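Local structure of 3-dehydroquinate dehydratase (Zymomonas mobilis subsp. mobilis, 6SMF) at residues Asn110-Ala113 and Arg118-Ser121; Gly129-Ser132 and Glu137-Ser140. The protein probably catalyses the trans-dehydration of 3-dehydroquinate to 3-dehydroshikimate through an enolate intermediate, the third step of chorismate biosynthesis, working as a dodecamer. All coordinates share one frame; numbering follows the deposited sequence.

Contact 1. Residues Asn110-Ala113 and Arg118-Ser121; sequences NPHA and RHKS
His112 and His119 lie with their imidazoles nearly parallel, planes at 10°, across the loop that follows strand 103-107 in this type II dehydroquinase. Their centroids are 5.2 Å apart and one ring is displaced well to the side of the other, leaving little face-to-face stacking: His112 ND1 sits over the rim of one His119 face, and His119 CA lies over a face of the His112 ring. With CG anti to its carbonyl carbon (chi1 -64°), His119 reaches the 3-10 turn 111-113, where its NE2 gives a weak, bent bond of 2.8 Å to His112 O, the N-H...O angle being 116°; a second weak bond goes to Arg114 O. Asn110 OD1 takes the backbone N of His112 in an Asx turn, and His112 NE2 is hydrogen-bonded to NE2 of His112 of a second subunit. Arg118, predicted to bind substrate, offers only the root of its side chain here, CB to Pro111 CB at 4.1 Å. Beyond CB, NE forms a salt bridge with Glu115 and NH2 one with Asp94 of a third subunit; NH1 hydrogen-bonds weakly to a citrate, probably from the crystallisation liquor. At the edge of the His119 ring, in its plane, Pro111 O stands 3.6 Å from CD2.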
loop_
_atom_site.group_PDB
_atom_site.type_symbol
_atom_site.label_atom_id
_atom_site.label_comp_id
_atom_site.label_asym_id
_atom_site.label_seq_id
_atom_site.Cartn_x
_atom_site.Cartn_y
_atom_site.Cartn_z
ATOM N N ASN A 110 -20.335 16.264 6.863
ATOM C CA ASN A 110 -19.617 15.153 7.514
ATOM C C ASN A 110 -18.548 14.692 6.531
ATOM O O ASN A 110 -18.855 14.027 5.538
ATOM C CB ASN A 110 -20.601 14.044 7.909
ATOM C CG ASN A 110 -19.938 12.793 8.454
ATOM O OD1 ASN A 110 -18.713 12.730 8.621
ATOM N ND2 ASN A 110 -20.765 11.789 8.727
ATOM N N PRO A 111 -17.269 15.025 6.757
ATOM C CA PRO A 111 -16.236 14.697 5.781
ATOM C C PRO A 111 -16.049 13.174 5.604
ATOM O O PRO A 111 -15.637 12.771 4.558
ATOM C CB PRO A 111 -14.966 15.365 6.313
ATOM C CG PRO A 111 -15.263 15.781 7.734
ATOM C CD PRO A 111 -16.757 15.731 7.921
ATOM N N HIS A 112 -16.360 12.360 6.612
ATOM C CA HIS A 112 -16.215 10.887 6.555
ATOM C C HIS A 112 -17.262 10.353 5.579
ATOM O O HIS A 112 -17.051 9.229 5.061
ATOM C CB HIS A 112 -16.296 10.235 7.971
ATOM C CG HIS A 112 -15.026 10.334 8.754
ATOM N ND1 HIS A 112 -14.130 9.282 8.842
ATOM C CD2 HIS A 112 -14.465 11.368 9.425
ATOM C CE1 HIS A 112 -13.081 9.673 9.539
ATOM N NE2 HIS A 112 -13.258 10.939 9.899
ATOM N N ALA A 113 -18.320 11.134 5.292
ATOM C CA ALA A 113 -19.402 10.700 4.376
ATOM C C ALA A 113 -19.022 11.051 2.928
ATOM O O ALA A 113 -19.796 10.789 2.047
ATOM C CB ALA A 113 -20.724 11.312 4.778
ATOM N N ARG A 118 -10.933 13.031 2.166
ATOM C CA ARG A 118 -11.392 13.927 3.268
ATOM C C ARG A 118 -11.474 13.177 4.603
ATOM O O ARG A 118 -11.761 13.817 5.578
ATOM C CB ARG A 118 -12.772 14.498 2.963
ATOM C CG ARG A 118 -12.837 15.318 1.687
ATOM C CD ARG A 118 -14.087 16.199 1.699
ATOM N NE ARG A 118 -14.303 16.595 0.314
ATOM C CZ ARG A 118 -13.835 17.713 -0.240
ATOM N NH1 ARG A 118 -13.201 18.626 0.491
ATOM N NH2 ARG A 118 -14.005 17.885 -1.535
ATOM N N HIS A 119 -11.255 11.849 4.629
ATOM C CA HIS A 119 -11.209 11.059 5.882
ATOM C C HIS A 119 -10.010 11.486 6.729
ATOM O O HIS A 119 -10.089 11.391 7.940
ATOM C CB HIS A 119 -11.224 9.593 5.562
ATOM C CG HIS A 119 -12.489 9.171 4.908
ATOM N ND1 HIS A 119 -12.735 7.856 4.568
ATOM C CD2 HIS A 119 -13.552 9.897 4.487
ATOM C CE1 HIS A 119 -13.910 7.799 3.984
ATOM N NE2 HIS A 119 -14.444 9.031 3.948
ATOM N N LYS A 120 -8.954 12.013 6.114
ATOM C CA LYS A 120 -7.741 12.434 6.832
ATOM C C LYS A 120 -7.965 13.824 7.420
ATOM O O LYS A 120 -8.307 14.740 6.678
ATOM C CB LYS A 120 -6.583 12.417 5.847
ATOM C CG LYS A 120 -5.270 12.948 6.392
ATOM C CD LYS A 120 -4.655 11.972 7.362
ATOM C CE LYS A 120 -3.237 12.375 7.781
ATOM N NZ LYS A 120 -2.672 11.388 8.746
ATOM N N SER A 121 -7.744 13.989 8.709
ATOM C CA SER A 121 -7.859 15.317 9.338
ATOM C C SER A 121 -6.603 15.650 10.166
ATOM O O SER A 121 -6.481 15.193 11.317
ATOM C CB SER A 121 -9.098 15.394 10.136
ATOM O OG SER A 121 -9.153 16.675 10.698
#

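Contact 2. Residues Gly129-Ser132 and Glu137-Ser140; sequences GTIS and ESYS
Ile131 CG2 rests against the backbone of Ser138, 3.7 Å from Ser138 O and 3.8 Å from Ser138 CA, where strand 129-132 meets the first turn of helix 136-147. This methyl is placed there by its torsion: it stands anti to the backbone N, while CG1 stands beside that nitrogen (chi1 -54°). From the helix, Ser138 CB comes within 4.1 Å of the same methyl, and Ser138 OG lies 3.6 Å from Ser132 C without a hydrogen bond across the contact. That hydroxyl instead bonds to Phe134 N, in the short turn between strand and helix, and to His107 O on the adjoining strand. Further out, Leu141 and Ala142 of the helix also touch Ile131, and the backbone of Ile131 pairs with Glu105 and His107 in the parallel sheet of this flavodoxin-like fold. The strand is the last in its own chain, but residues 130-132 pair antiparallel with a strand of a second subunit, carrying the sheet across the interface. Between the two segments, then, cohesion is van der Waals packing alone; the buried hydroxyl, receiving from an amide and giving to a carbonyl, ties the helix start to the turn and to the main chain of His107, the predicted proton donor.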
loop_
_atom_site.group_PDB
_atom_site.type_symbol
_atom_site.label_atom_id
_atom_site.label_comp_id
_atom_site.label_asym_id
_atom_site.label_seq_id
_atom_site.Cartn_x
_atom_site.Cartn_y
_atom_site.Cartn_z
ATOM N N GLY A 129 -11.104 18.411 20.013
ATOM C CA GLY A 129 -12.416 17.830 19.682
ATOM C C GLY A 129 -12.867 18.308 18.325
ATOM O O GLY A 129 -12.232 19.257 17.818
ATOM N N THR A 130 -13.934 17.680 17.819
ATOM C CA THR A 130 -14.454 17.815 16.448
ATOM C C THR A 130 -15.976 17.797 16.497
ATOM O O THR A 130 -16.557 16.885 17.107
ATOM C CB THR A 130 -13.943 16.661 15.574
ATOM O OG1 THR A 130 -12.518 16.769 15.536
ATOM C CG2 THR A 130 -14.473 16.689 14.159
ATOM N N ILE A 131 -16.586 18.750 15.798
ATOM C CA ILE A 131 -18.047 18.773 15.539
ATOM C C ILE A 131 -18.239 18.866 14.030
ATOM O O ILE A 131 -17.784 19.843 13.433
ATOM C CB ILE A 131 -18.702 19.911 16.302
ATOM C CG1 ILE A 131 -18.344 19.823 17.790
ATOM C CG2 ILE A 131 -20.206 19.883 16.031
ATOM C CD1 ILE A 131 -18.978 20.909 18.682
ATOM N N SER A 132 -18.880 17.854 13.457
ATOM C CA SER A 132 -19.077 17.725 12.000
ATOM C C SER A 132 -20.532 17.430 11.681
ATOM O O SER A 132 -21.075 16.541 12.315
ATOM C CB SER A 132 -18.209 16.619 11.438
ATOM O OG SER A 132 -16.859 17.005 11.508
ATOM N N GLU A 137 -25.247 24.763 12.630
ATOM C CA GLU A 137 -25.374 24.192 14.001
ATOM C C GLU A 137 -24.024 23.608 14.448
ATOM O O GLU A 137 -23.830 23.610 15.659
ATOM C CB GLU A 137 -26.531 23.182 14.107
ATOM C CG GLU A 137 -27.918 23.821 14.163
ATOM C CD GLU A 137 -28.077 25.075 15.055
ATOM O OE1 GLU A 137 -27.687 25.016 16.278
ATOM O OE2 GLU A 137 -28.546 26.152 14.534
ATOM N N SER A 138 -23.147 23.136 13.545
ATOM C CA SER A 138 -21.777 22.668 13.891
ATOM C C SER A 138 -21.030 23.796 14.635
ATOM O O SER A 138 -20.443 23.549 15.693
ATOM C CB SER A 138 -20.977 22.150 12.692
ATOM O OG SER A 138 -21.494 20.914 12.183
ATOM N N TYR A 139 -21.064 25.002 14.106
ATOM C CA TYR A 139 -20.456 26.199 14.743
ATOM C C TYR A 139 -21.159 26.522 16.073
ATOM O O TYR A 139 -20.458 26.770 17.079
ATOM C CB TYR A 139 -20.518 27.404 13.793
ATOM C CG TYR A 139 -19.610 27.288 12.592
ATOM C CD1 TYR A 139 -20.046 26.672 11.425
ATOM C CD2 TYR A 139 -18.331 27.831 12.604
ATOM C CE1 TYR A 139 -19.240 26.599 10.309
ATOM C CE2 TYR A 139 -17.519 27.764 11.486
ATOM C CZ TYR A 139 -17.972 27.133 10.349
ATOM O OH TYR A 139 -17.173 27.033 9.252
ATOM N N SER A 140 -22.497 26.549 16.096
ATOM C CA SER A 140 -23.264 26.953 17.296
ATOM C C SER A 140 -22.898 26.010 18.460
ATOM O O SER A 140 -22.607 26.528 19.564
ATOM C CB SER A 140 -24.771 27.109 17.015
ATOM O OG SER A 140 -25.572 26.033 17.493
#

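Contact 2 is wholly buried and joins regular elements, the last strand and the last helix, whereas contact 1 is partly buried, further from the chain centre, and folds a loop back on itself. Their chemistry follows: methyl and backbone packing in contact 2, imidazoles and a weak polar link in contact 1. The two meet where Pro111 CD packs on Ser132 OG at 3.8 Å, and the side chains of these two residues also lie beside His107, the predicted proton donor. Both touch the second subunit, contact 1 through hydrogen bonds of Asn110 and His112 and ring packing, contact 2 through a continued sheet at 130-132. Contact 1 also reaches a third subunit, by way of Arg118.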